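Side-chain contacts in entry-fusion complex associated protein OPG083 (PDB 6CJ6), which forms part of the poxvirus entry-fusion complex, which mixes viral and cellular membranes and opens a pore that lets the virion core into the host cytoplasm: residues N12-I15 with D16-Q20; N58-L61 with S62-M66; N108-A111 with E112-I116; A147-G150 with L151-V155. One frame throughout, in Å; residues are numbered along the deposited sequence.

Contact 1 of 4, residues N12-I15 with D16-Q20; sequences NLFI and DSYLQ. With PDO (1,3-propandiol), chain X.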
loop_
_atom_site.group_PDB
_atom_site.type_symbol
_atom_site.label_atom_id
_atom_site.label_comp_id
_atom_site.label_asym_id
_atom_site.label_seq_id
_atom_site.Cartn_x
_atom_site.Cartn_y
_atom_site.Cartn_z
ATOM N N ASN A 12 6.794 5.689 -0.282
ATOM C CA ASN A 12 6.686 6.694 -1.335
ATOM C C ASN A 12 7.099 6.118 -2.683
ATOM O O ASN A 12 6.404 6.298 -3.689
ATOM C CB ASN A 12 7.545 7.908 -0.986
ATOM C CG ASN A 12 7.040 8.645 0.234
ATOM O OD1 ASN A 12 7.541 8.451 1.344
ATOM N ND2 ASN A 12 6.040 9.498 0.036
ATOM N N LEU A 13 8.234 5.417 -2.722
ATOM C CA LEU A 13 8.670 4.801 -3.971
ATOM C C LEU A 13 7.686 3.732 -4.428
ATOM O O LEU A 13 7.401 3.612 -5.627
ATOM C CB LEU A 13 10.072 4.214 -3.807
ATOM C CG LEU A 13 11.142 5.193 -3.324
ATOM C CD1 LEU A 13 12.516 4.543 -3.336
ATOM C CD2 LEU A 13 11.132 6.459 -4.169
ATOM N N PHE A 14 7.149 2.949 -3.489
ATOM C CA PHE A 14 6.209 1.893 -3.850
ATOM C C PHE A 14 4.931 2.472 -4.438
ATOM O O PHE A 14 4.480 2.054 -5.512
ATOM C CB PHE A 14 5.895 1.024 -2.630
ATOM C CG PHE A 14 4.668 0.164 -2.792
ATOM C CD1 PHE A 14 4.741 -1.058 -3.440
ATOM C CD2 PHE A 14 3.442 0.580 -2.295
ATOM C CE1 PHE A 14 3.613 -1.848 -3.592
ATOM C CE2 PHE A 14 2.313 -0.202 -2.445
ATOM C CZ PHE A 14 2.399 -1.420 -3.096
ATOM N N ILE A 15 4.322 3.435 -3.743
ATOM C CA ILE A 15 3.021 3.926 -4.179
ATOM C C ILE A 15 3.137 4.669 -5.504
ATOM O O ILE A 15 2.251 4.573 -6.360
ATOM C CB ILE A 15 2.328 4.749 -3.076
ATOM C CG1 ILE A 15 0.849 4.947 -3.419
ATOM C CG2 ILE A 15 3.019 6.088 -2.865
ATOM C CD1 ILE A 15 0.085 3.646 -3.574
ATOM N N ASP A 16 4.234 5.403 -5.707
ATOM C CA ASP A 16 4.436 6.081 -6.983
ATOM C C ASP A 16 4.514 5.078 -8.123
ATOM O O ASP A 16 3.948 5.304 -9.199
ATOM C CB ASP A 16 5.700 6.939 -6.926
ATOM C CG ASP A 16 5.542 8.147 -6.025
ATOM O OD1 ASP A 16 4.399 8.425 -5.608
ATOM O OD2 ASP A 16 6.557 8.814 -5.731
ATOM N N SER A 17 5.205 3.957 -7.900
ATOM C CA SER A 17 5.219 2.874 -8.878
ATOM C C SER A 17 3.833 2.270 -9.045
ATOM O O SER A 17 3.383 2.021 -10.170
ATOM C CB SER A 17 6.205 1.795 -8.432
ATOM O OG SER A 17 6.023 0.601 -9.175
ATOM N N TYR A 18 3.143 2.026 -7.931
ATOM C CA TYR A 18 1.845 1.363 -7.988
ATOM C C TYR A 18 0.798 2.248 -8.653
ATOM O O TYR A 18 -0.066 1.750 -9.384
ATOM C CB TYR A 18 1.417 0.957 -6.577
ATOM C CG TYR A 18 0.108 0.210 -6.509
ATOM C CD1 TYR A 18 -0.143 -0.872 -7.344
ATOM C CD2 TYR A 18 -0.871 0.573 -5.595
ATOM C CE1 TYR A 18 -1.338 -1.560 -7.279
ATOM C CE2 TYR A 18 -2.068 -0.110 -5.523
ATOM C CZ TYR A 18 -2.296 -1.174 -6.366
ATOM O OH TYR A 18 -3.488 -1.854 -6.297
ATOM N N LEU A 19 0.863 3.565 -8.424
ATOM C CA LEU A 19 -0.123 4.465 -9.018
ATOM C C LEU A 19 0.006 4.516 -10.537
ATOM O O LEU A 19 -1.006 4.577 -11.244
ATOM C CB LEU A 19 -0.018 5.861 -8.403
ATOM C CG LEU A 19 -0.482 5.982 -6.950
ATOM C CD1 LEU A 19 -0.204 7.375 -6.401
ATOM C CD2 LEU A 19 -1.955 5.632 -6.822
ATOM N N GLN A 20 1.238 4.498 -11.055
ATOM C CA GLN A 20 1.437 4.453 -12.503
ATOM C C GLN A 20 0.729 3.251 -13.114
ATOM O O GLN A 20 0.037 3.369 -14.133
ATOM C CB GLN A 20 2.929 4.389 -12.827
ATOM C CG GLN A 20 3.659 5.716 -12.815
ATOM C CD GLN A 20 5.056 5.597 -13.397
ATOM O OE1 GLN A 20 5.379 4.612 -14.057
ATOM N NE2 GLN A 20 5.894 6.597 -13.149
HETATM C C1 PDO X . 8.364 3.246 -11.215
HETATM O O1 PDO X . 7.899 3.947 -10.056
HETATM C C2 PDO X . 7.561 1.963 -11.390
HETATM C C3 PDO X . 6.337 2.200 -12.265
HETATM O O3 PDO X . 5.523 1.022 -12.276
#
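Residues 12-15 run straight into 16-20 as one helix, and the i to i+4 bonds across the join include Tyr18 N to Phe14 O at 2.8 Å and Leu19 N to Ile15 O at 2.7 Å. Ile15 reaches over the next turn. Its CG1 lies opposite the backbone N (chi1 -166°), which sends the longer branch along the helix toward Tyr18 and Leu19. CD1 meets the rim of the Tyr18 ring in its plane, 3.8 Å from Tyr18 CD2. CG1 rests against the branch point of Leu19, with Ile15 CG1 and Leu19 CG 3.9 Å apart. Phe14 meets Tyr18 in another way. The two rings are tilted by only 19°, but they are slid apart, with centroids at 5.8 Å, and barely overlap. What covers one ring face of Phe14 is the methylene of Tyr18, whose CB lies 4.3 Å from Phe14 CZ, toward the rim. On another side the Asp16 carboxylate comes near Asn12 O, OD2 at 3.2 Å, but both are acceptors and do not bond. A 1,3-propanediol donates from its O3 to Ser17 O and Ser17 OG, each at 3.2 Å, and also bonds Lys21. Ser17 OG is further tied to Glu72 and Ser69 of helix 59-74. That helix also touches Tyr18, through Ser62 and Met66. Phe14 packs on Leu151, Ile154 and Leu158 of helix 145-158, while Ile15 and Leu19 face strand 133-141.

Contact 2 of 4, residues N58-L61 with S62-M66; sequences NSRL and SFTLM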
loop_
_atom_site.group_PDB
_atom_site.type_symbol
_atom_site.label_atom_id
_atom_site.label_comp_id
_atom_site.label_asym_id
_atom_site.label_seq_id
_atom_site.Cartn_x
_atom_site.Cartn_y
_atom_site.Cartn_z
ATOM N N ASN A 58 -11.180 -6.341 -10.180
ATOM C CA ASN A 58 -10.880 -7.485 -9.334
ATOM C C ASN A 58 -9.623 -7.249 -8.509
ATOM O O ASN A 58 -8.739 -6.477 -8.885
ATOM C CB ASN A 58 -10.746 -8.767 -10.159
ATOM C CG ASN A 58 -9.895 -8.578 -11.395
ATOM O OD1 ASN A 58 -8.954 -7.788 -11.400
ATOM N ND2 ASN A 58 -10.232 -9.297 -12.460
ATOM N N SER A 59 -9.553 -7.950 -7.376
ATOM C CA SER A 59 -8.436 -7.779 -6.458
ATOM C C SER A 59 -7.174 -8.471 -6.958
ATOM O O SER A 59 -6.062 -8.054 -6.609
ATOM C CB SER A 59 -8.821 -8.295 -5.073
ATOM O OG SER A 59 -9.318 -9.620 -5.149
ATOM N N ARG A 60 -7.323 -9.529 -7.764
ATOM C CA ARG A 60 -6.154 -10.231 -8.288
ATOM C C ARG A 60 -5.281 -9.304 -9.123
ATOM O O ARG A 60 -4.048 -9.364 -9.046
ATOM C CB ARG A 60 -6.581 -11.445 -9.115
ATOM C CG ARG A 60 -6.935 -12.686 -8.306
ATOM C CD ARG A 60 -5.698 -13.387 -7.747
ATOM N NE ARG A 60 -4.647 -13.562 -8.743
ATOM C CZ ARG A 60 -3.393 -13.151 -8.591
ATOM N NH1 ARG A 60 -3.019 -12.553 -7.470
ATOM N NH2 ARG A 60 -2.504 -13.355 -9.555
ATOM N N LEU A 61 -5.902 -8.443 -9.935
ATOM C CA LEU A 61 -5.130 -7.470 -10.704
ATOM C C LEU A 61 -4.463 -6.457 -9.786
ATOM O O LEU A 61 -3.327 -6.036 -10.035
ATOM C CB LEU A 61 -6.033 -6.767 -11.715
ATOM C CG LEU A 61 -5.467 -5.553 -12.454
ATOM C CD1 LEU A 61 -4.214 -5.925 -13.236
ATOM C CD2 LEU A 61 -6.525 -4.952 -13.371
ATOM N N SER A 62 -5.160 -6.049 -8.724
ATOM C CA SER A 62 -4.573 -5.134 -7.753
ATOM C C SER A 62 -3.326 -5.747 -7.130
ATOM O O SER A 62 -2.237 -5.168 -7.189
ATOM C CB SER A 62 -5.606 -4.790 -6.677
ATOM O OG SER A 62 -6.753 -4.177 -7.236
ATOM N N PHE A 63 -3.467 -6.944 -6.557
ATOM C CA PHE A 63 -2.338 -7.603 -5.910
ATOM C C PHE A 63 -1.195 -7.883 -6.880
ATOM O O PHE A 63 -0.030 -7.890 -6.475
ATOM C CB PHE A 63 -2.800 -8.890 -5.229
ATOM C CG PHE A 63 -3.295 -8.686 -3.826
ATOM C CD1 PHE A 63 -2.398 -8.520 -2.782
ATOM C CD2 PHE A 63 -4.651 -8.667 -3.550
ATOM C CE1 PHE A 63 -2.846 -8.337 -1.490
ATOM C CE2 PHE A 63 -5.105 -8.481 -2.258
ATOM C CZ PHE A 63 -4.198 -8.315 -1.226
ATOM N N THR A 64 -1.500 -8.112 -8.160
ATOM C CA THR A 64 -0.438 -8.375 -9.129
ATOM C C THR A 64 0.457 -7.154 -9.312
ATOM O O THR A 64 1.681 -7.244 -9.156
ATOM C CB THR A 64 -1.031 -8.839 -10.460
ATOM O OG1 THR A 64 -1.694 -10.095 -10.273
ATOM C CG2 THR A 64 0.064 -9.013 -11.494
ATOM N N LEU A 65 -0.132 -6.000 -9.640
ATOM C CA LEU A 65 0.650 -4.770 -9.730
ATOM C C LEU A 65 1.163 -4.340 -8.361
ATOM O O LEU A 65 2.229 -3.720 -8.262
ATOM C CB LEU A 65 -0.198 -3.656 -10.341
ATOM C CG LEU A 65 -0.794 -3.908 -11.727
ATOM C CD1 LEU A 65 -1.780 -2.809 -12.088
ATOM C CD2 LEU A 65 0.302 -4.005 -12.771
ATOM N N MET A 66 0.410 -4.653 -7.306
ATOM C CA MET A 66 0.871 -4.413 -5.944
ATOM C C MET A 66 2.155 -5.179 -5.662
ATOM O O MET A 66 3.065 -4.664 -5.005
ATOM C CB MET A 66 -0.231 -4.851 -4.982
ATOM C CG MET A 66 -0.052 -4.503 -3.536
ATOM S SD MET A 66 -1.681 -4.217 -2.813
ATOM C CE MET A 66 -1.732 -2.442 -2.941
#
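Thr64 sits one turn after Arg60 and touches it twice, once through the backbone and once through its hydroxyl. Its CB lies 3.4 Å from Arg60 O. From CB, OG1 turns back beside the backbone N of its own residue (chi1 -64°), and this brings it over the preceding turn. There Thr64 OG1 donates to Arg60 O at 2.8 Å. Thr64 N donates to the same oxygen at 3.0 Å, in the ordinary helical bond. The two donors reach Arg60 O from opposite faces of the carbonyl plane. Beyond the hydroxyl lies the Arg60 guanidinium. Arg60 NH2 is 3.4 Å from Thr64 OG1, but the angle is poor and no bond forms. The arginine chain is bent at chi2 and chi3, and its NH1 makes a salt bridge with Glu104 of helix 102-113.

Leu61 and Leu65 lie side by side and point the same way, with their CD1 atoms 4.1 Å apart. Phe63 starts from a nearly straight bond of its N to Ser59 O at 2.8 Å, and the same oxygen lies near the plane of its ring, at the edge. Its ring then packs on Leu103 and Cys107. Asn58 stands at the N-cap, and its OD1 takes a weak bond from Leu61 N at 3.4 Å. The start of helix 59-74 thus combines a weak asparagine cap with a carbonyl that takes two donors. The hydroxyl of Thr64 is spent on its own helix, while the Arg60 charge is paired with Glu104.

Contact 3 of 4, residues N108-A111 with E112-I116; sequences NAYA and EVNNI. With PDO (1,3-propandiol), chain Y; MOH (methanol), chain B.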
loop_
_atom_site.group_PDB
_atom_site.type_symbol
_atom_site.label_atom_id
_atom_site.label_comp_id
_atom_site.label_asym_id
_atom_site.label_seq_id
_atom_site.Cartn_x
_atom_site.Cartn_y
_atom_site.Cartn_z
ATOM N N ASN A 108 -7.437 -12.091 1.706
ATOM C CA ASN A 108 -8.682 -12.709 1.259
ATOM C C ASN A 108 -9.391 -13.412 2.413
ATOM O O ASN A 108 -10.624 -13.372 2.513
ATOM C CB ASN A 108 -8.413 -13.704 0.126
ATOM C CG ASN A 108 -8.098 -13.039 -1.199
ATOM O OD1 ASN A 108 -8.291 -11.841 -1.377
ATOM N ND2 ASN A 108 -7.623 -13.836 -2.152
ATOM N N ALA A 109 -8.625 -14.053 3.303
ATOM C CA ALA A 109 -9.228 -14.757 4.432
ATOM C C ALA A 109 -9.775 -13.779 5.464
ATOM O O ALA A 109 -10.807 -14.040 6.091
ATOM C CB ALA A 109 -8.208 -15.694 5.074
ATOM N N TYR A 110 -9.087 -12.654 5.664
ATOM C CA TYR A 110 -9.589 -11.635 6.576
ATOM C C TYR A 110 -10.922 -11.081 6.088
ATOM O O TYR A 110 -11.800 -10.745 6.890
ATOM C CB TYR A 110 -8.551 -10.527 6.740
ATOM C CG TYR A 110 -9.112 -9.120 6.758
ATOM C CD1 TYR A 110 -9.561 -8.544 7.940
ATOM C CD2 TYR A 110 -9.172 -8.362 5.595
ATOM C CE1 TYR A 110 -10.067 -7.256 7.958
ATOM C CE2 TYR A 110 -9.680 -7.077 5.601
ATOM C CZ TYR A 110 -10.124 -6.528 6.785
ATOM O OH TYR A 110 -10.626 -5.247 6.791
ATOM N N ALA A 111 -11.098 -10.995 4.767
ATOM C CA ALA A 111 -12.321 -10.422 4.216
ATOM C C ALA A 111 -13.507 -11.362 4.368
ATOM O O ALA A 111 -14.655 -10.905 4.416
ATOM C CB ALA A 111 -12.107 -10.048 2.752
ATOM N N GLU A 112 -13.258 -12.672 4.450
ATOM C CA GLU A 112 -14.352 -13.629 4.585
ATOM C C GLU A 112 -15.073 -13.518 5.922
ATOM O O GLU A 112 -16.235 -13.925 6.022
ATOM C CB GLU A 112 -13.844 -15.060 4.392
ATOM C CG GLU A 112 -13.806 -15.523 2.944
ATOM C CD GLU A 112 -13.862 -17.030 2.825
ATOM O OE1 GLU A 112 -14.401 -17.677 3.746
ATOM O OE2 GLU A 112 -13.367 -17.568 1.814
ATOM N N VAL A 113 -14.415 -12.987 6.947
ATOM C CA VAL A 113 -15.019 -12.869 8.266
ATOM C C VAL A 113 -15.344 -11.427 8.643
ATOM O O VAL A 113 -16.254 -11.209 9.460
ATOM C CB VAL A 113 -14.149 -13.548 9.350
ATOM C CG1 VAL A 113 -12.757 -12.949 9.365
ATOM C CG2 VAL A 113 -14.795 -13.467 10.731
ATOM N N ASN A 114 -14.681 -10.442 8.042
ATOM C CA ASN A 114 -14.810 -9.054 8.460
ATOM C C ASN A 114 -16.222 -8.530 8.180
ATOM O O ASN A 114 -17.067 -9.204 7.580
ATOM C CB ASN A 114 -13.726 -8.197 7.806
ATOM C CG ASN A 114 -14.084 -7.768 6.396
ATOM O OD1 ASN A 114 -14.732 -8.503 5.651
ATOM N ND2 ASN A 114 -13.662 -6.564 6.022
ATOM N N ASN A 115 -16.469 -7.296 8.615
ATOM C CA ASN A 115 -17.805 -6.730 8.631
ATOM C C ASN A 115 -18.344 -6.183 7.324
ATOM O O ASN A 115 -18.462 -4.965 7.157
ATOM N N ILE A 116 -18.660 -7.085 6.395
ATOM C CA ILE A 116 -19.508 -6.857 5.220
ATOM C C ILE A 116 -19.444 -5.472 4.587
ATOM O O ILE A 116 -18.993 -5.317 3.445
ATOM C CB ILE A 116 -20.974 -7.256 5.497
ATOM C CG1 ILE A 116 -21.093 -8.079 6.784
ATOM C CG2 ILE A 116 -21.552 -8.021 4.312
ATOM C CD1 ILE A 116 -21.572 -7.277 7.981
HETATM C C1 PDO Y . -10.725 -15.864 0.972
HETATM O O1 PDO Y . -11.669 -16.409 0.045
HETATM C C2 PDO Y . -9.801 -16.971 1.466
HETATM C C3 PDO Y . -8.377 -16.457 1.639
HETATM O O3 PDO Y . -7.471 -17.565 1.672
HETATM C C MOH B . -18.363 -9.857 4.408
HETATM O O MOH B . -18.713 -10.979 5.193
#
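The first torsions of Tyr110 and Asn114 bring them together. The tyrosine has chi1 at 139°, away from the common staggered values, and its ring swings along the helix toward the C-terminal end. Asn114 has CG between its own N and carbonyl carbon (chi1 83°), so its side chain turns back over that ring. Asn114 CB lies 4.2 Å from the ring centroid, 29° off the normal, an off-centre CH-pi contact, and Asn114 CG lies over the same face, also off its centre. The backbone is already loosening here. Asn114 N still bonds Tyr110 O at 3.1 Å, but Val113 N reaches the same oxygen only weakly, at 3.4 Å. Glu112 N likewise divides weak bonds between Asn108 O and Ala109 O. Outside the turn, Glu112 OE2 accepts a bond from O1 of a 1,3-propanediol at 2.7 Å. On the protein side, Tyr110 rests on Cys149 of helix 145-158. This is the fraying C-terminal end of helix 102-113, followed by an inverse gamma turn centred on Asn115. Tyr110 and Asn114, with Gln120 and Lys121, line a surface pocket that holds 2-(2-methoxyethoxy)ethanol, a molecule probably from the crystallisation liquor.

Contact 4 of 4, residues A147-G150 with L151-V155; sequences ANCG and LQTIV. Unlike the reference sequence in segment 147-150: Ala147 (reference Arg). With MOH (methanol), chain C; MOH (methanol), chain D.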
loop_
_atom_site.group_PDB
_atom_site.type_symbol
_atom_site.label_atom_id
_atom_site.label_comp_id
_atom_site.label_asym_id
_atom_site.label_seq_id
_atom_site.Cartn_x
_atom_site.Cartn_y
_atom_site.Cartn_z
ATOM N N ALA A 147 -7.894 -6.106 -1.302
ATOM C CA ALA A 147 -6.789 -5.326 -1.857
ATOM C C ALA A 147 -6.398 -4.182 -0.930
ATOM O O ALA A 147 -5.206 -3.901 -0.757
ATOM C CB ALA A 147 -7.146 -4.804 -3.249
ATOM N N ASN A 148 -7.382 -3.506 -0.330
ATOM C CA ASN A 148 -7.069 -2.475 0.657
ATOM C C ASN A 148 -6.301 -3.063 1.836
ATOM O O ASN A 148 -5.427 -2.403 2.410
ATOM C CB ASN A 148 -8.349 -1.801 1.150
ATOM C CG ASN A 148 -8.968 -0.879 0.116
ATOM O OD1 ASN A 148 -8.323 -0.487 -0.856
ATOM N ND2 ASN A 148 -10.224 -0.510 0.337
ATOM N N CYS A 149 -6.625 -4.302 2.218
ATOM C CA CYS A 149 -5.850 -4.986 3.247
ATOM C C CYS A 149 -4.403 -5.168 2.816
ATOM O O CYS A 149 -3.481 -5.050 3.634
ATOM C CB CYS A 149 -6.475 -6.346 3.552
ATOM S SG CYS A 149 -5.362 -7.511 4.373
ATOM N N GLY A 150 -4.182 -5.467 1.535
ATOM C CA GLY A 150 -2.822 -5.623 1.053
ATOM C C GLY A 150 -2.037 -4.329 1.116
ATOM O O GLY A 150 -0.880 -4.314 1.543
ATOM N N LEU A 151 -2.655 -3.224 0.700
ATOM C CA LEU A 151 -1.987 -1.931 0.789
ATOM C C LEU A 151 -1.686 -1.570 2.239
ATOM O O LEU A 151 -0.613 -1.037 2.546
ATOM C CB LEU A 151 -2.852 -0.860 0.125
ATOM C CG LEU A 151 -2.218 0.514 -0.083
ATOM C CD1 LEU A 151 -0.965 0.402 -0.931
ATOM C CD2 LEU A 151 -3.215 1.466 -0.724
ATOM N N GLN A 152 -2.618 -1.869 3.148
ATOM C CA GLN A 152 -2.414 -1.556 4.560
ATOM C C GLN A 152 -1.193 -2.280 5.113
ATOM O O GLN A 152 -0.332 -1.666 5.755
ATOM C CB GLN A 152 -3.662 -1.913 5.369
ATOM C CG GLN A 152 -3.363 -2.157 6.843
ATOM C CD GLN A 152 -4.607 -2.244 7.699
ATOM O OE1 GLN A 152 -5.533 -1.447 7.554
ATOM N NE2 GLN A 152 -4.634 -3.215 8.600
ATOM N N THR A 153 -1.108 -3.593 4.878
ATOM C CA THR A 153 0.053 -4.353 5.328
ATOM C C THR A 153 1.343 -3.757 4.776
ATOM O O THR A 153 2.346 -3.654 5.490
ATOM C CB THR A 153 -0.088 -5.813 4.899
ATOM O OG1 THR A 153 -1.401 -6.284 5.227
ATOM C CG2 THR A 153 0.946 -6.687 5.608
ATOM N N ILE A 154 1.323 -3.339 3.510
ATOM C CA ILE A 154 2.506 -2.752 2.889
ATOM C C ILE A 154 2.813 -1.375 3.478
ATOM O O ILE A 154 3.983 -1.032 3.696
ATOM C CB ILE A 154 2.343 -2.726 1.358
ATOM C CG1 ILE A 154 2.373 -4.155 0.806
ATOM C CG2 ILE A 154 3.414 -1.862 0.708
ATOM C CD1 ILE A 154 2.228 -4.234 -0.689
ATOM N N VAL A 155 1.781 -0.564 3.741
ATOM C CA VAL A 155 2.005 0.732 4.387
ATOM C C VAL A 155 2.726 0.543 5.714
ATOM O O VAL A 155 3.805 1.096 5.942
ATOM C CB VAL A 155 0.680 1.492 4.583
ATOM C CG1 VAL A 155 0.893 2.668 5.530
ATOM C CG2 VAL A 155 0.129 1.987 3.263
HETATM C C MOH C . -4.979 -1.424 -3.544
HETATM O O MOH C . -5.670 -0.952 -2.406
HETATM C C MOH D . -7.565 -2.535 10.011
HETATM O O MOH D . -8.212 -2.247 8.788
#
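Cys149 and Thr153 lie one turn apart on helix 145-158, which carries half of a disulfide. Cys149 SG is bonded to Cys107 SG of helix 102-113, so this turn is covalently joined to a neighbour. The carbonyl of Cys149 takes two donors. Thr153 N donates to Cys149 O at 3.0 Å, and Thr153 OG1 donates to the same atom at 2.9 Å from the other face of its plane. The hydroxyl gets there because OG1 lies beside the backbone N of Thr153 (chi1 -47°). Gly150 has no side chain, and its O accepts from Ile154 N at 3.1 Å. Ile154 CG1 also lies against that oxygen, at 3.3 Å. Ala147, which differs from the reference sequence, takes Leu151 N on its O at 3.0 Å.

The amide ends of Asn148 and Gln152 are bonded to other parts of the fold. Asn148 ND2 bonds Gln120 and Asn141, and its OD1 makes a weak bond to Thr142 N. Gln152 has an extended chain, and its OE1 accepts from Asp123 N in strand 119-127. A methanol O also lies 3.1 Å from Gln152 OE1. The result is a helix packed between strands and helices, with amides bonded toward strands 119-127 and 133-141, Leu151 and Ile154 against Phe14 and Met66 of helices 10-24 and 59-74, and a disulfide tying it to helix 102-113.

In the fold
Contacts 1 and 4 are buried, contact 2 is partly buried, and contact 3 lies on the surface, its centre about 18 Å from the chain centre. The three inner ones join helices 10-24, 59-74 and 145-158. Phe14 of contact 1 and Met66 of contact 2 both pack on Leu151 and Ile154 of contact 4, and Phe14 also meets the Met66 carbonyl. Phe63 of contact 2 adds its ring against Ala147 and Gly150. Contact 3 reaches contact 4 through Tyr110 and Cys149, near the disulfide. Contacts 2 and 4 each have a threonine hydroxyl bonded to the carbonyl four residues back; contact 1 relies on hydrocarbon and rings, and contact 3 on mostly weak bonds and a CH-pi contact.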